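Local coordinates for alpha-amylase (Eisenia fetida, PDB 6M4K), which probably cleaves internal alpha-1,4-glucosidic bonds of starch-like polysaccharides, as a calcium-binding alpha-amylase of glycoside hydrolase family 13, at residues F23-T28 / V375-G380; N267-N272 / K326-F331. One frame throughout, in Å; residues are numbered along the deposited sequence. Where two conformers were deposited one is given.

Interaction 1: residues F23-T28 / V375-G380; sequences FEWKWT and VECFNG. With SO4 (sulfate ion), chain G.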
loop_
_atom_site.group_PDB
_atom_site.type_symbol
_atom_site.label_atom_id
_atom_site.label_comp_id
_atom_site.label_asym_id
_atom_site.label_seq_id
_atom_site.Cartn_x
_atom_site.Cartn_y
_atom_site.Cartn_z
ATOM N N PHE A 23 7.549 -4.403 2.417
ATOM C CA PHE A 23 8.296 -3.292 3.002
ATOM C C PHE A 23 9.650 -3.772 3.529
ATOM O O PHE A 23 9.716 -4.663 4.387
ATOM C CB PHE A 23 7.432 -2.719 4.127
ATOM C CG PHE A 23 8.068 -1.613 4.930
ATOM C CD1 PHE A 23 8.567 -0.468 4.328
ATOM C CD2 PHE A 23 8.099 -1.700 6.323
ATOM C CE1 PHE A 23 9.111 0.569 5.089
ATOM C CE2 PHE A 23 8.643 -0.666 7.088
ATOM C CZ PHE A 23 9.154 0.454 6.475
ATOM N N GLU A 24 10.728 -3.198 2.993
ATOM C CA GLU A 24 12.106 -3.503 3.372
ATOM C C GLU A 24 12.538 -4.926 3.036
ATOM O O GLU A 24 13.622 -5.355 3.469
ATOM C CB GLU A 24 12.423 -3.164 4.837
ATOM C CG GLU A 24 12.488 -1.675 5.141
ATOM C CD GLU A 24 13.849 -1.049 4.869
ATOM O OE1 GLU A 24 14.722 -1.689 4.240
ATOM O OE2 GLU A 24 14.053 0.099 5.300
ATOM N N TRP A 25 11.767 -5.672 2.252
ATOM C CA TRP A 25 12.248 -6.969 1.793
ATOM C C TRP A 25 13.423 -6.798 0.831
ATOM O O TRP A 25 13.437 -5.885 -0.018
ATOM C CB TRP A 25 11.144 -7.750 1.085
ATOM C CG TRP A 25 10.081 -8.314 1.988
ATOM C CD1 TRP A 25 9.494 -7.710 3.078
ATOM C CD2 TRP A 25 9.460 -9.599 1.866
ATOM N NE1 TRP A 25 8.545 -8.547 3.627
ATOM C CE2 TRP A 25 8.519 -9.717 2.911
ATOM C CE3 TRP A 25 9.612 -10.669 0.976
ATOM C CZ2 TRP A 25 7.739 -10.861 3.086
ATOM C CZ3 TRP A 25 8.840 -11.802 1.160
ATOM C CH2 TRP A 25 7.915 -11.886 2.195
ATOM N N LYS A 26 14.394 -7.705 0.941
ATOM C CA LYS A 26 15.502 -7.768 -0.006
ATOM C C LYS A 26 15.032 -8.297 -1.361
ATOM O O LYS A 26 14.053 -9.042 -1.465
ATOM C CB LYS A 26 16.604 -8.697 0.512
ATOM C CG LYS A 26 17.361 -8.170 1.723
ATOM C CD LYS A 26 18.530 -9.085 2.101
ATOM C CE LYS A 26 18.043 -10.449 2.558
ATOM N NZ LYS A 26 19.176 -11.210 3.184
ATOM N N TRP A 27 15.775 -7.919 -2.407
ATOM C CA TRP A 27 15.406 -8.338 -3.757
ATOM C C TRP A 27 15.407 -9.855 -3.900
ATOM O O TRP A 27 14.536 -10.423 -4.571
ATOM C CB TRP A 27 16.319 -7.700 -4.798
ATOM C CG TRP A 27 16.462 -6.208 -4.722
ATOM C CD1 TRP A 27 17.564 -5.497 -5.061
ATOM C CD2 TRP A 27 15.477 -5.234 -4.309
ATOM N NE1 TRP A 27 17.353 -4.157 -4.881
ATOM C CE2 TRP A 27 16.079 -3.965 -4.419
ATOM C CE3 TRP A 27 14.165 -5.313 -3.826
ATOM C CZ2 TRP A 27 15.414 -2.782 -4.081
ATOM C CZ3 TRP A 27 13.507 -4.143 -3.491
ATOM C CH2 TRP A 27 14.133 -2.895 -3.621
ATOM N N THR A 28 16.377 -10.535 -3.279
ATOM C CA THR A 28 16.392 -11.989 -3.395
ATOM C C THR A 28 15.160 -12.617 -2.767
ATOM O O THR A 28 14.659 -13.629 -3.269
ATOM C CB THR A 28 17.650 -12.565 -2.756
ATOM O OG1 THR A 28 17.766 -12.078 -1.415
ATOM C CG2 THR A 28 18.885 -12.180 -3.570
ATOM N N VAL A 375 13.936 -13.299 4.824
ATOM C CA VAL A 375 12.596 -13.402 5.382
ATOM C C VAL A 375 12.302 -14.835 5.800
ATOM O O VAL A 375 12.572 -15.790 5.061
ATOM C CB VAL A 375 11.554 -12.936 4.350
ATOM C CG1 VAL A 375 10.151 -13.225 4.852
ATOM C CG2 VAL A 375 11.727 -11.462 4.057
ATOM N N GLU A 376 11.717 -14.982 6.982
ATOM C CA GLU A 376 11.076 -16.225 7.399
ATOM C C GLU A 376 9.727 -15.838 7.984
ATOM O O GLU A 376 9.657 -15.266 9.074
ATOM C CB GLU A 376 11.911 -16.992 8.426
ATOM C CG GLU A 376 11.267 -18.315 8.813
ATOM C CD GLU A 376 12.024 -19.056 9.893
ATOM O OE1 GLU A 376 13.236 -18.810 10.052
ATOM O OE2 GLU A 376 11.400 -19.886 10.589
ATOM N N CYS A 377 8.661 -16.124 7.256
ATOM C CA CYS A 377 7.359 -15.631 7.675
ATOM C C CYS A 377 6.928 -16.248 8.997
ATOM O O CYS A 377 7.167 -17.431 9.262
ATOM C CB CYS A 377 6.317 -15.915 6.599
ATOM S SG CYS A 377 6.481 -14.824 5.161
ATOM N N PHE A 378 6.305 -15.426 9.837
ATOM C CA PHE A 378 5.653 -15.849 11.072
ATOM C C PHE A 378 6.642 -16.202 12.178
ATOM O O PHE A 378 6.266 -16.879 13.138
ATOM C CB PHE A 378 4.666 -17.009 10.864
ATOM C CG PHE A 378 3.805 -16.876 9.632
ATOM C CD1 PHE A 378 3.264 -15.653 9.258
ATOM C CD2 PHE A 378 3.540 -17.984 8.848
ATOM C CE1 PHE A 378 2.465 -15.545 8.127
ATOM C CE2 PHE A 378 2.746 -17.878 7.716
ATOM C CZ PHE A 378 2.212 -16.653 7.362
ATOM N N ASN A 379 7.892 -15.756 12.075
ATOM C CA ASN A 379 8.912 -16.072 13.069
ATOM C C ASN A 379 8.987 -15.037 14.186
ATOM O O ASN A 379 9.964 -15.031 14.947
ATOM C CB ASN A 379 10.273 -16.241 12.394
ATOM C CG ASN A 379 10.844 -14.929 11.901
ATOM O OD1 ASN A 379 10.128 -13.932 11.790
ATOM N ND2 ASN A 379 12.139 -14.921 11.588
ATOM N N GLY A 380 7.975 -14.184 14.318
ATOM C CA GLY A 380 8.010 -13.093 15.267
ATOM C C GLY A 380 8.728 -11.861 14.780
ATOM O O GLY A 380 8.701 -10.830 15.467
HETATM S S SO4 G . 21.145 -11.279 -0.069
HETATM O O1 SO4 G . 21.288 -9.897 -0.497
HETATM O O2 SO4 G . 19.779 -11.687 -0.351
HETATM O O3 SO4 G . 21.352 -11.366 1.374
HETATM O O4 SO4 G . 22.097 -12.122 -0.792
#

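Interaction 2: residues N267-N272 / K326-F331; sequences NVVRKN and KIATAF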
loop_
_atom_site.group_PDB
_atom_site.type_symbol
_atom_site.label_atom_id
_atom_site.label_comp_id
_atom_site.label_asym_id
_atom_site.label_seq_id
_atom_site.Cartn_x
_atom_site.Cartn_y
_atom_site.Cartn_z
ATOM N N ASN A 267 -11.768 3.726 11.926
ATOM C CA ASN A 267 -12.730 4.249 12.891
ATOM C C ASN A 267 -13.971 3.369 12.980
ATOM O O ASN A 267 -14.504 3.148 14.075
ATOM C CB ASN A 267 -13.100 5.688 12.522
ATOM C CG ASN A 267 -12.062 6.690 12.986
ATOM O OD1 ASN A 267 -11.384 6.467 13.994
ATOM N ND2 ASN A 267 -11.927 7.796 12.265
ATOM N N VAL A 268 -14.461 2.871 11.843
ATOM C CA VAL A 268 -15.685 2.078 11.855
ATOM C C VAL A 268 -15.467 0.758 12.582
ATOM O O VAL A 268 -16.237 0.392 13.480
ATOM C CB VAL A 268 -16.224 1.863 10.428
ATOM C CG1 VAL A 268 -17.334 0.817 10.449
ATOM C CG2 VAL A 268 -16.750 3.183 9.854
ATOM N N VAL A 269 -14.417 0.020 12.211
ATOM C CA VAL A 269 -14.201 -1.294 12.812
ATOM C C VAL A 269 -13.851 -1.165 14.289
ATOM O O VAL A 269 -14.220 -2.026 15.102
ATOM C CB VAL A 269 -13.166 -2.098 12.000
ATOM C CG1 VAL A 269 -12.806 -3.403 12.705
ATOM C CG2 VAL A 269 -13.723 -2.387 10.615
ATOM N N ARG A 270 -13.154 -0.097 14.665
ATOM C CA ARG A 270 -12.869 0.158 16.074
ATOM C C ARG A 270 -14.084 0.664 16.837
ATOM O O ARG A 270 -14.032 0.724 18.074
ATOM C CB ARG A 270 -11.785 1.217 16.200
ATOM C CG ARG A 270 -10.384 0.754 15.806
ATOM C CD ARG A 270 -9.459 1.930 15.776
ATOM N NE ARG A 270 -8.063 1.562 15.568
ATOM C CZ ARG A 270 -7.222 1.226 16.543
ATOM N NH1 ARG A 270 -7.635 1.203 17.810
ATOM N NH2 ARG A 270 -5.966 0.919 16.254
ATOM N N LYS A 271 -15.150 1.056 16.139
ATOM C CA LYS A 271 -16.329 1.666 16.760
ATOM C C LYS A 271 -15.981 2.958 17.484
ATOM O O LYS A 271 -16.585 3.284 18.509
ATOM C CB LYS A 271 -17.057 0.704 17.697
ATOM C CG LYS A 271 -17.434 -0.598 17.067
ATOM C CD LYS A 271 -17.964 -1.523 18.131
ATOM C CE LYS A 271 -17.636 -2.930 17.771
ATOM N NZ LYS A 271 -17.971 -3.913 18.839
ATOM N N ASN A 272 -14.993 3.687 16.974
ATOM C CA ASN A 272 -14.600 4.952 17.578
ATOM C C ASN A 272 -15.758 5.938 17.510
ATOM O O ASN A 272 -16.450 6.044 16.490
ATOM C CB ASN A 272 -13.391 5.539 16.848
ATOM C CG ASN A 272 -12.081 4.885 17.253
ATOM O OD1 ASN A 272 -12.004 4.208 18.278
ATOM N ND2 ASN A 272 -11.040 5.104 16.464
ATOM N N LYS A 326 -7.965 -7.819 10.387
ATOM C CA LYS A 326 -8.477 -8.795 9.436
ATOM C C LYS A 326 -9.910 -8.478 9.036
ATOM O O LYS A 326 -10.299 -8.705 7.885
ATOM C CB LYS A 326 -8.386 -10.204 10.021
ATOM C CG LYS A 326 -6.970 -10.741 10.077
ATOM C CD LYS A 326 -6.950 -12.137 10.669
ATOM C CE LYS A 326 -7.075 -12.093 12.172
ATOM N NZ LYS A 326 -6.966 -13.466 12.750
ATOM N N ILE A 327 -10.723 -7.985 9.974
ATOM C CA ILE A 327 -12.090 -7.597 9.631
ATOM C C ILE A 327 -12.081 -6.471 8.602
ATOM O O ILE A 327 -12.782 -6.524 7.585
ATOM C CB ILE A 327 -12.873 -7.201 10.894
ATOM C CG1 ILE A 327 -13.084 -8.425 11.785
ATOM C CG2 ILE A 327 -14.212 -6.582 10.507
ATOM C CD1 ILE A 327 -13.635 -8.077 13.165
ATOM N N ALA A 328 -11.301 -5.425 8.869
ATOM C CA ALA A 328 -11.236 -4.290 7.953
ATOM C C ALA A 328 -10.705 -4.711 6.588
ATOM O O ALA A 328 -11.215 -4.263 5.554
ATOM C CB ALA A 328 -10.346 -3.201 8.551
ATOM N N THR A 329 -9.666 -5.551 6.565
ATOM C CA THR A 329 -9.094 -5.997 5.296
ATOM C C THR A 329 -10.077 -6.878 4.538
ATOM O O THR A 329 -10.208 -6.759 3.313
ATOM C CB THR A 329 -7.764 -6.725 5.535
ATOM O OG1 THR A 329 -6.843 -5.856 6.210
ATOM C CG2 THR A 329 -7.153 -7.163 4.207
ATOM N N ALA A 330 -10.791 -7.757 5.243
ATOM C CA ALA A 330 -11.778 -8.595 4.572
ATOM C C ALA A 330 -12.861 -7.747 3.929
ATOM O O ALA A 330 -13.261 -7.994 2.787
ATOM C CB ALA A 330 -12.395 -9.585 5.561
ATOM N N PHE A 331 -13.374 -6.753 4.658
ATOM C CA PHE A 331 -14.343 -5.846 4.060
ATOM C C PHE A 331 -13.775 -5.179 2.811
ATOM O O PHE A 331 -14.428 -5.151 1.760
ATOM C CB PHE A 331 -14.818 -4.787 5.060
ATOM C CG PHE A 331 -15.762 -3.804 4.435
ATOM C CD1 PHE A 331 -17.097 -4.129 4.270
ATOM C CD2 PHE A 331 -15.301 -2.590 3.943
ATOM C CE1 PHE A 331 -17.966 -3.252 3.658
ATOM C CE2 PHE A 331 -16.169 -1.712 3.308
ATOM C CZ PHE A 331 -17.502 -2.042 3.175
#

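Interaction 1: residues F23-T28 / V375-G380
V375 sets both its methyl groups on one face of the W25 indole. CG2 lies over the middle of the six-membered ring, 3.7 Å from its centroid and 13° off the normal, a CH-pi contact, while V375 CG1 covers the outer rim, 3.7 Å from W25 CH2. With its CG anti to the carbonyl carbon (chi1 -73°), W25 brings the far end of its indole close to V375. C377 SG, disulfide-bonded to C384, comes obliquely to W25 CH2 at 4.4 Å. W382 adds an edge-to-face stack, so a broad, flat residue suits this place. In the TIM barrel, residues 23-28 lead from the first strand, 19-22, into helix 27-39, with K26 as N-cap residue, and residues 375-380 lie between strand 356-357 and helix 389-401, beyond the eighth strand. With W25 cut back to an alanine, the methyls of V375 would probably lose the flat face they rest on, and W382 its ring partner. The looser side is at K26, partly exposed and without side-chain contact to 375-380: its chain, bent at chi3, extends NZ to 2.8 Å from O3 of a sulfate, probably from the crystallisation liquor. The same NZ forms a salt bridge with D374, a task suited to a long, flexible lysine.

Interaction 2: residues N267-N272 / K326-F331
The helical segments 267-270 and 326-331 come nearest at V269 and A328, whose CA atoms are 6.4 Å apart, and no hydrogen bond joins them. They belong to helices 259-270 and 322-334, which follow the sixth and seventh strands of the TIM barrel, so this is packing between neighbouring helices of its outer layer. V269 carries the contact with its two methyl groups divided between two partners. CG1, anti to the backbone N (chi1 173°), meets I327 CG2 at 4.1 Å, the two branched side chains crossing at a slant; V269 CG2 rests 4.0 Å from A328 CB. A small alanine lets the backbones come this close, and the branched valine and isoleucine fill the space beside it with compact, beta-branched hydrocarbon. All three residues are buried. M324 also touches V269, and M492 of the C-terminal all-beta domain lies against I327, so the second helix is covered from that domain too. Beyond V269 the first helix ends in a Schellman motif: K271 takes a positive phi of 60°, and its N bonds to V268 O while N272 N bonds to N267 O. The asparagine side chains bridge the same turn. N267 OD1 is hydrogen-bonded to T315 OG1 and accepts a further bond from N272 ND2, which lies in the carbonyl plane at 2.8 Å with an N-H...O angle of 172°.

From the N terminus, the chain first passes through 23-28, directly after the first barrel strand, and returns to this region only at 375-380, beyond the eighth. Interaction 1 therefore closes a loop of 346 intervening residues that takes in the remaining seven barrel strands. Interaction 2 is nested inside it: between 267-272 and 326-331 lie 53 residues, among them the seventh strand, 295-297. The loops do not cross. The longer one ties the start of the barrel to the connection beyond its last strand; the shorter joins successive outer helices. The centres of interaction 1 and interaction 2 are about 26 Å apart. The nearest atoms of interactions 1 and 2 are about 10 Å apart, so the two do not touch.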